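Local coordinates for chitin elicitor receptor kinase 1 (Arabidopsis thaliana, PDB 4EBY), which probably senses chitin oligomers through LysM motifs in its ectodomain and acts as a plant immune receptor kinase activated by chitin-induced dimerization, at residues S164-I167 and L168-N172; P147-P150 and E151-L154; L27-S30 and I31-Y34. All coordinates share one frame; numbering follows the deposited sequence.

Interaction 1 of 3, residues S164-I167 and L168-N172; sequences SADI and LQRYN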
loop_
_atom_site.group_PDB
_atom_site.type_symbol
_atom_site.label_atom_id
_atom_site.label_comp_id
_atom_site.label_asym_id
_atom_site.label_seq_id
_atom_site.Cartn_x
_atom_site.Cartn_y
_atom_site.Cartn_z
ATOM N N SER A 164 -4.446 17.660 -8.196
ATOM C CA SER A 164 -5.390 17.887 -9.286
ATOM C C SER A 164 -5.726 16.588 -10.010
ATOM O O SER A 164 -4.900 15.683 -10.098
ATOM C CB SER A 164 -4.863 18.924 -10.281
ATOM O OG SER A 164 -3.971 18.347 -11.218
ATOM N N ALA A 165 -6.950 16.507 -10.522
ATOM C CA ALA A 165 -7.398 15.335 -11.275
ATOM C C ALA A 165 -6.543 15.043 -12.508
ATOM O O ALA A 165 -6.298 13.883 -12.827
ATOM C CB ALA A 165 -8.859 15.485 -11.678
ATOM N N ASP A 166 -6.098 16.079 -13.214
ATOM C CA ASP A 166 -5.278 15.857 -14.408
ATOM C C ASP A 166 -3.930 15.239 -14.048
ATOM O O ASP A 166 -3.445 14.358 -14.757
ATOM C CB ASP A 166 -5.079 17.151 -15.221
ATOM C CG ASP A 166 -4.173 16.951 -16.433
ATOM O OD1 ASP A 166 -4.568 16.205 -17.360
ATOM O OD2 ASP A 166 -3.061 17.525 -16.457
ATOM N N ILE A 167 -3.322 15.706 -12.958
ATOM C CA ILE A 167 -2.054 15.134 -12.503
ATOM C C ILE A 167 -2.266 13.666 -12.098
ATOM O O ILE A 167 -1.505 12.784 -12.510
ATOM C CB ILE A 167 -1.427 15.947 -11.351
ATOM C CG1 ILE A 167 -0.947 17.305 -11.862
ATOM C CG2 ILE A 167 -0.256 15.199 -10.728
ATOM C CD1 ILE A 167 0.117 17.199 -12.912
ATOM N N LEU A 168 -3.309 13.400 -11.312
ATOM C CA LEU A 168 -3.603 12.023 -10.913
ATOM C C LEU A 168 -3.782 11.117 -12.121
ATOM O O LEU A 168 -3.282 9.996 -12.144
ATOM C CB LEU A 168 -4.863 11.949 -10.058
ATOM C CG LEU A 168 -4.734 12.492 -8.641
ATOM C CD1 LEU A 168 -6.099 12.440 -7.974
ATOM C CD2 LEU A 168 -3.694 11.704 -7.821
ATOM N N GLN A 169 -4.506 11.594 -13.129
ATOM C CA GLN A 169 -4.733 10.758 -14.299
ATOM C C GLN A 169 -3.437 10.513 -15.056
ATOM O O GLN A 169 -3.210 9.415 -15.561
ATOM C CB GLN A 169 -5.761 11.394 -15.242
ATOM C CG GLN A 169 -6.299 10.425 -16.298
ATOM C CD GLN A 169 -7.116 9.300 -15.673
ATOM O OE1 GLN A 169 -8.295 9.481 -15.351
ATOM N NE2 GLN A 169 -6.503 8.131 -15.526
ATOM N N ARG A 170 -2.595 11.538 -15.152
ATOM C CA ARG A 170 -1.331 11.411 -15.879
ATOM C C ARG A 170 -0.393 10.410 -15.199
ATOM O O ARG A 170 0.406 9.751 -15.867
ATOM C CB ARG A 170 -0.631 12.770 -16.032
ATOM C CG ARG A 170 -1.248 13.718 -17.054
ATOM C CD ARG A 170 -0.500 15.065 -17.002
ATOM N NE ARG A 170 -0.983 16.073 -17.946
ATOM C CZ ARG A 170 -0.441 16.299 -19.145
ATOM N NH1 ARG A 170 0.600 15.583 -19.548
ATOM N NH2 ARG A 170 -0.933 17.242 -19.945
ATOM N N TYR A 171 -0.477 10.300 -13.876
ATOM C CA TYR A 171 0.314 9.291 -13.162
ATOM C C TYR A 171 -0.246 7.883 -13.353
ATOM O O TYR A 171 0.415 6.895 -13.048
ATOM C CB TYR A 171 0.339 9.592 -11.661
ATOM C CG TYR A 171 1.346 10.646 -11.248
ATOM C CD1 TYR A 171 2.695 10.532 -11.586
ATOM C CD2 TYR A 171 0.948 11.747 -10.511
ATOM C CE1 TYR A 171 3.620 11.511 -11.178
ATOM C CE2 TYR A 171 1.859 12.712 -10.102
ATOM C CZ TYR A 171 3.186 12.581 -10.431
ATOM O OH TYR A 171 4.069 13.561 -10.014
ATOM N N ASN A 172 -1.481 7.799 -13.829
ATOM C CA ASN A 172 -2.186 6.525 -13.901
ATOM C C ASN A 172 -2.901 6.474 -15.234
ATOM O O ASN A 172 -4.137 6.439 -15.297
ATOM C CB ASN A 172 -3.176 6.411 -12.746
ATOM C CG ASN A 172 -2.486 6.392 -11.395
ATOM O OD1 ASN A 172 -1.979 5.349 -10.973
ATOM N ND2 ASN A 172 -2.444 7.546 -10.713
#
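R170 reaches across to D166, one helical turn earlier, and the two side chains cross at a slant in the short helix 165-171, the second of the two helices in a LysM β-α-α-β unit. Traced outward, the arginine first runs beside backbone: its CB is 3.5 Å from D166 O, and CG comes to 3.2 Å from that same oxygen. CD then reaches the carboxylate, and NE donates to D166 OD2 over 2.9 Å at 158°, closing an i to i+4 salt bridge. Beyond NE the chain draws off: CZ is 3.9 Å from D166 OD2 and R170 NH2 stays 4.1 Å from it, so NE alone makes the bond. The D166 carboxylate carbon is trans to the backbone nitrogen (chi1 177°), and R170 is extended from CG to NE. NE comes to OD2 from the syn side, somewhat out of the carboxylate plane, while OD2 lies almost in the guanidinium plane; the two flat groups are turned nearly perpendicular. Both residues are exposed, so solvent probably screens this attraction.

A neighbouring face of the helix is apolar. I167 and Y171 lie side by side, the CG2 branch of I167 meeting Y171 CE2 obliquely at 3.3 Å. Beyond them, Y171 packs edge-to-face with F143 of strand 143-147, and L168 is buried against V186 and I157.

S164 is the N-cap: its OG accepts from I167 N over 3.2 Å, while its carbonyl accepts from L168 N. Further along, the N172 side chain folds back on L168. Its OD1 accepts from Y185 N on strand 183-187, and its ND2 donates to L168 O at 3.0 Å, with that oxygen close to the amide plane.

Interaction 2 of 3, residues P147-P150 and E151-L154; sequences PLRP and EDSL. With NAG (2-acetamido-2-deoxy-beta-D-glucopyranose), chain C.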
loop_
_atom_site.group_PDB
_atom_site.type_symbol
_atom_site.label_atom_id
_atom_site.label_comp_id
_atom_site.label_asym_id
_atom_site.label_seq_id
_atom_site.Cartn_x
_atom_site.Cartn_y
_atom_site.Cartn_z
ATOM N N PRO A 147 -5.322 1.033 -3.357
ATOM C CA PRO A 147 -6.284 0.132 -4.006
ATOM C C PRO A 147 -7.670 0.789 -4.097
ATOM O O PRO A 147 -8.220 1.266 -3.093
ATOM C CB PRO A 147 -6.306 -1.094 -3.063
ATOM C CG PRO A 147 -5.007 -0.983 -2.266
ATOM C CD PRO A 147 -4.843 0.503 -2.064
ATOM N N LEU A 148 -8.211 0.825 -5.313
ATOM C CA LEU A 148 -9.506 1.453 -5.581
ATOM C C LEU A 148 -10.660 0.654 -5.004
ATOM O O LEU A 148 -10.663 -0.579 -5.057
ATOM C CB LEU A 148 -9.719 1.604 -7.087
ATOM C CG LEU A 148 -8.825 2.615 -7.809
ATOM C CD1 LEU A 148 -9.069 2.544 -9.325
ATOM C CD2 LEU A 148 -9.057 4.039 -7.286
ATOM N N ARG A 149 -11.639 1.376 -4.464
ATOM C CA ARG A 149 -12.885 0.773 -3.989
ATOM C C ARG A 149 -14.065 1.382 -4.725
ATOM O O ARG A 149 -13.938 2.442 -5.333
ATOM C CB ARG A 149 -13.028 0.984 -2.490
ATOM C CG ARG A 149 -12.057 0.106 -1.701
ATOM C CD ARG A 149 -12.233 0.253 -0.199
ATOM N NE ARG A 149 -13.640 0.120 0.136
ATOM C CZ ARG A 149 -14.257 -1.038 0.322
ATOM N NH1 ARG A 149 -13.580 -2.177 0.264
ATOM N NH2 ARG A 149 -15.558 -1.050 0.580
ATOM N N PRO A 150 -15.222 0.704 -4.678
ATOM C CA PRO A 150 -16.378 1.161 -5.462
ATOM C C PRO A 150 -16.802 2.595 -5.149
ATOM O O PRO A 150 -17.354 3.267 -6.029
ATOM C CB PRO A 150 -17.470 0.160 -5.070
ATOM C CG PRO A 150 -16.715 -1.087 -4.763
ATOM C CD PRO A 150 -15.473 -0.605 -4.047
ATOM N N GLU A 151 -16.532 3.070 -3.938
ATOM C CA GLU A 151 -16.933 4.411 -3.557
ATOM C C GLU A 151 -15.973 5.496 -4.058
ATOM O O GLU A 151 -16.306 6.678 -4.025
ATOM C CB GLU A 151 -17.138 4.521 -2.038
ATOM C CG GLU A 151 -15.877 4.360 -1.197
ATOM C CD GLU A 151 -15.583 2.922 -0.806
ATOM O OE1 GLU A 151 -16.187 1.984 -1.375
ATOM O OE2 GLU A 151 -14.731 2.732 0.084
ATOM N N ASP A 152 -14.795 5.096 -4.534
ATOM C CA ASP A 152 -13.820 6.067 -5.050
ATOM C C ASP A 152 -14.135 6.550 -6.455
ATOM O O ASP A 152 -14.706 5.821 -7.253
ATOM C CB ASP A 152 -12.424 5.448 -5.099
ATOM C CG ASP A 152 -11.860 5.161 -3.729
ATOM O OD1 ASP A 152 -11.908 6.050 -2.857
ATOM O OD2 ASP A 152 -11.353 4.037 -3.532
ATOM N N SER A 153 -13.720 7.783 -6.752
ATOM C CA SER A 153 -13.750 8.313 -8.108
ATOM C C SER A 153 -12.546 9.234 -8.305
ATOM O O SER A 153 -11.850 9.577 -7.341
ATOM C CB SER A 153 -15.058 9.071 -8.373
ATOM O OG SER A 153 -15.191 10.158 -7.480
ATOM N N LEU A 154 -12.295 9.638 -9.550
ATOM C CA LEU A 154 -11.202 10.562 -9.789
ATOM C C LEU A 154 -11.422 11.854 -9.002
ATOM O O LEU A 154 -10.523 12.336 -8.322
ATOM C CB LEU A 154 -11.053 10.864 -11.277
ATOM C CG LEU A 154 -9.916 11.830 -11.609
ATOM C CD1 LEU A 154 -8.568 11.252 -11.164
ATOM C CD2 LEU A 154 -9.924 12.127 -13.093
HETATM C C1 NAG C . -10.577 -6.219 -1.900
HETATM C C2 NAG C . -11.455 -5.606 -0.800
HETATM C C3 NAG C . -12.732 -6.432 -0.603
HETATM C C4 NAG C . -13.426 -6.763 -1.919
HETATM C C5 NAG C . -12.417 -7.235 -2.962
HETATM C C6 NAG C . -13.054 -7.445 -4.333
HETATM C C7 NAG C . -10.605 -4.482 1.209
HETATM C C8 NAG C . -9.933 -4.620 2.558
HETATM N N2 NAG C . -10.719 -5.574 0.445
HETATM O O3 NAG C . -13.639 -5.770 0.266
HETATM O O4 NAG C . -14.366 -7.797 -1.693
HETATM O O5 NAG C . -11.367 -6.292 -3.083
HETATM O O6 NAG C . -13.581 -6.212 -4.782
HETATM O O7 NAG C . -11.017 -3.381 0.847
#
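R149 is gripped by E151 and reaches a sugar. Its NE donates to E151 OE2 over 2.8 Å at 161°, with the oxygen in the guanidinium plane and the arginine on the syn side of the carboxylate. NH1 bonds the acetamido oxygen O7 of the chain C NAG at 2.9 Å, though the 131° angle makes it a bent bond. Thus one guanidinium uses two separate N-H positions, NE on acid and NH1 on sugar. Folding of the glutamate at chi2 (-89°) turns its carboxylate back over the arginine, both oxygens lying 3.5 Å from R149 CB.

Behind this pair stands a type I turn from R149 to D152, closed by D152 N to R149 O at 2.9 Å. D152 also ties the turn from its side chain: OD2 accepts R149 N over 2.8 Å, on its anti side. The same OD2 forms a salt bridge with R60, and OD1 bonds Y146 OH, so both oxygens of this buried carboxylate have partners.

Further out, Y13 makes a cation-pi contact with R149, and E15 OE1 and I94 O also bond the NAG. The sugar probably belongs to an N-linked glycan on N99, in an N-L-T sequon, that lies against the loop. R149 is presented to it by the first strand-to-helix connection of a LysM β-α-α-β unit, joining strand 143-147 to helix 154-161, with S153 as N-cap of the helix.

Interaction 3 of 3, residues L27-S30 and I31-Y34; sequences LNSS and IAPY. With NAG (2-acetamido-2-deoxy-beta-D-glucopyranose), chain B.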
loop_
_atom_site.group_PDB
_atom_site.type_symbol
_atom_site.label_atom_id
_atom_site.label_comp_id
_atom_site.label_asym_id
_atom_site.label_seq_id
_atom_site.Cartn_x
_atom_site.Cartn_y
_atom_site.Cartn_z
ATOM N N LEU A 27 2.447 -5.775 7.270
ATOM C CA LEU A 27 3.276 -4.848 6.519
ATOM C C LEU A 27 4.568 -4.502 7.271
ATOM O O LEU A 27 5.137 -3.420 7.081
ATOM C CB LEU A 27 2.487 -3.583 6.142
ATOM C CG LEU A 27 1.452 -3.732 5.025
ATOM C CD1 LEU A 27 0.319 -4.660 5.362
ATOM C CD2 LEU A 27 0.896 -2.339 4.653
ATOM N N ASN A 28 5.054 -5.427 8.111
ATOM C CA ASN A 28 6.317 -5.192 8.788
ATOM C C ASN A 28 7.460 -4.970 7.786
ATOM O O ASN A 28 7.553 -5.661 6.760
ATOM C CB ASN A 28 6.672 -6.365 9.690
ATOM C CG ASN A 28 8.055 -6.228 10.255
ATOM O OD1 ASN A 28 8.287 -5.405 11.137
ATOM N ND2 ASN A 28 8.987 -7.018 9.725
ATOM N N SER A 29 8.320 -3.998 8.083
ATOM C CA SER A 29 9.537 -3.777 7.319
ATOM C C SER A 29 10.530 -3.007 8.172
ATOM O O SER A 29 10.222 -2.661 9.305
ATOM C CB SER A 29 9.236 -2.965 6.058
ATOM O OG SER A 29 9.013 -1.584 6.396
ATOM N N SER A 30 11.707 -2.731 7.623
ATOM C CA SER A 30 12.702 -1.933 8.334
ATOM C C SER A 30 12.158 -0.541 8.630
ATOM O O SER A 30 12.539 0.078 9.622
ATOM C CB SER A 30 13.958 -1.814 7.468
ATOM O OG SER A 30 14.569 -3.078 7.274
ATOM N N ILE A 31 11.281 -0.056 7.755
ATOM C CA ILE A 31 10.715 1.285 7.858
ATOM C C ILE A 31 9.575 1.381 8.906
ATOM O O ILE A 31 9.350 2.443 9.514
ATOM C CB ILE A 31 10.297 1.754 6.448
ATOM C CG1 ILE A 31 11.540 2.250 5.707
ATOM C CG2 ILE A 31 9.183 2.786 6.504
ATOM C CD1 ILE A 31 11.319 2.546 4.237
ATOM N N ALA A 32 8.888 0.258 9.145
ATOM C CA ALA A 32 7.823 0.201 10.142
ATOM C C ALA A 32 7.975 -1.091 10.911
ATOM O O ALA A 32 7.209 -2.050 10.707
ATOM C CB ALA A 32 6.460 0.248 9.474
ATOM N N PRO A 33 8.990 -1.138 11.772
ATOM C CA PRO A 33 9.287 -2.414 12.420
ATOM C C PRO A 33 8.264 -2.746 13.498
ATOM O O PRO A 33 8.006 -1.961 14.418
ATOM C CB PRO A 33 10.699 -2.213 12.972
ATOM C CG PRO A 33 10.890 -0.727 13.039
ATOM C CD PRO A 33 9.972 -0.086 12.081
ATOM N N TYR A 34 7.684 -3.930 13.383
ATOM C CA TYR A 34 6.637 -4.363 14.287
ATOM C C TYR A 34 7.221 -4.811 15.625
ATOM O O TYR A 34 7.982 -5.773 15.684
ATOM C CB TYR A 34 5.882 -5.526 13.626
ATOM C CG TYR A 34 4.744 -6.089 14.453
ATOM C CD1 TYR A 34 3.763 -5.260 14.977
ATOM C CD2 TYR A 34 4.631 -7.455 14.664
ATOM C CE1 TYR A 34 2.699 -5.775 15.724
ATOM C CE2 TYR A 34 3.576 -7.980 15.394
ATOM C CZ TYR A 34 2.611 -7.134 15.922
ATOM O OH TYR A 34 1.567 -7.651 16.671
HETATM C C1 NAG B . 10.383 -6.754 9.994
HETATM C C2 NAG B . 10.978 -7.884 10.848
HETATM C C3 NAG B . 12.479 -7.631 11.029
HETATM C C4 NAG B . 13.157 -7.474 9.675
HETATM C C5 NAG B . 12.451 -6.405 8.852
HETATM C C6 NAG B . 13.084 -6.292 7.470
HETATM C C7 NAG B . 9.381 -8.910 12.385
HETATM C C8 NAG B . 8.618 -8.858 13.673
HETATM N N2 NAG B . 10.316 -7.978 12.148
HETATM O O3 NAG B . 13.041 -8.678 11.797
HETATM O O4 NAG B . 14.504 -7.059 9.798
HETATM O O5 NAG B . 11.063 -6.677 8.739
HETATM O O6 NAG B . 12.891 -7.485 6.732
HETATM O O7 NAG B . 9.110 -9.802 11.592
#
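The side-chain amide of N28 is engaged at both ends: ND2 is covalently joined to C1 of the chain B NAG at 1.4 Å, while OD1 accepts Y34 N over 2.8 Å. That hydrogen bond is nearly straight (168°) and lies in the carbonyl plane. With CG trans to the backbone nitrogen (chi1 172°), the carbonyl reaches across to the returning chain. N28-S29-S30 is an N-X-S sequon, and S30 OG sits 3.5 Å from C6 of the sugar.

Between N28 and Y34 the chain bends sharply, its two halves running 117° apart. S29 OG accepts weakly from I31 N at 3.1 Å, as in an ST turn, and again weakly from A32 N at 3.3 Å. A weak backbone bond also runs from A32 N to S29 O. S29 itself is buried, its side chain touching P66 and H77.

Y34 CB packs at 3.5 Å from N28 OD1, but the ring leads away to bond S21 through its hydroxyl; C8 of the acetamido group lies at the ring edge. Because Y34 N holds the carbonyl end of the amide, rotation of the N28 side chain should be restricted, which would set the direction in which the N-linked glycan leaves the loop.

Overall arrangement
Following the chain, interaction 3 comes first, closing a short turn in the loop between helices 20-26 and 40-43, which packs on strand 60-70 (S29 and I31 on P66). Interactions 2 and 1 follow in that order within the LysM range 144-187: residues 147-154 turn strand 143-147 into helix 154-161, and residues 164-172 hold the next helix, 165-171, leading on to strand 183-187. The three are in series; none nests or crosses. Interactions 1 and 2 touch through L154, whose CD2 lies 3.8 Å from A165 CB, joining the two helices. Interaction 3 lies across the chain's centre from both, about 27 Å centre to centre from interaction 2 and about 30 Å from interaction 1.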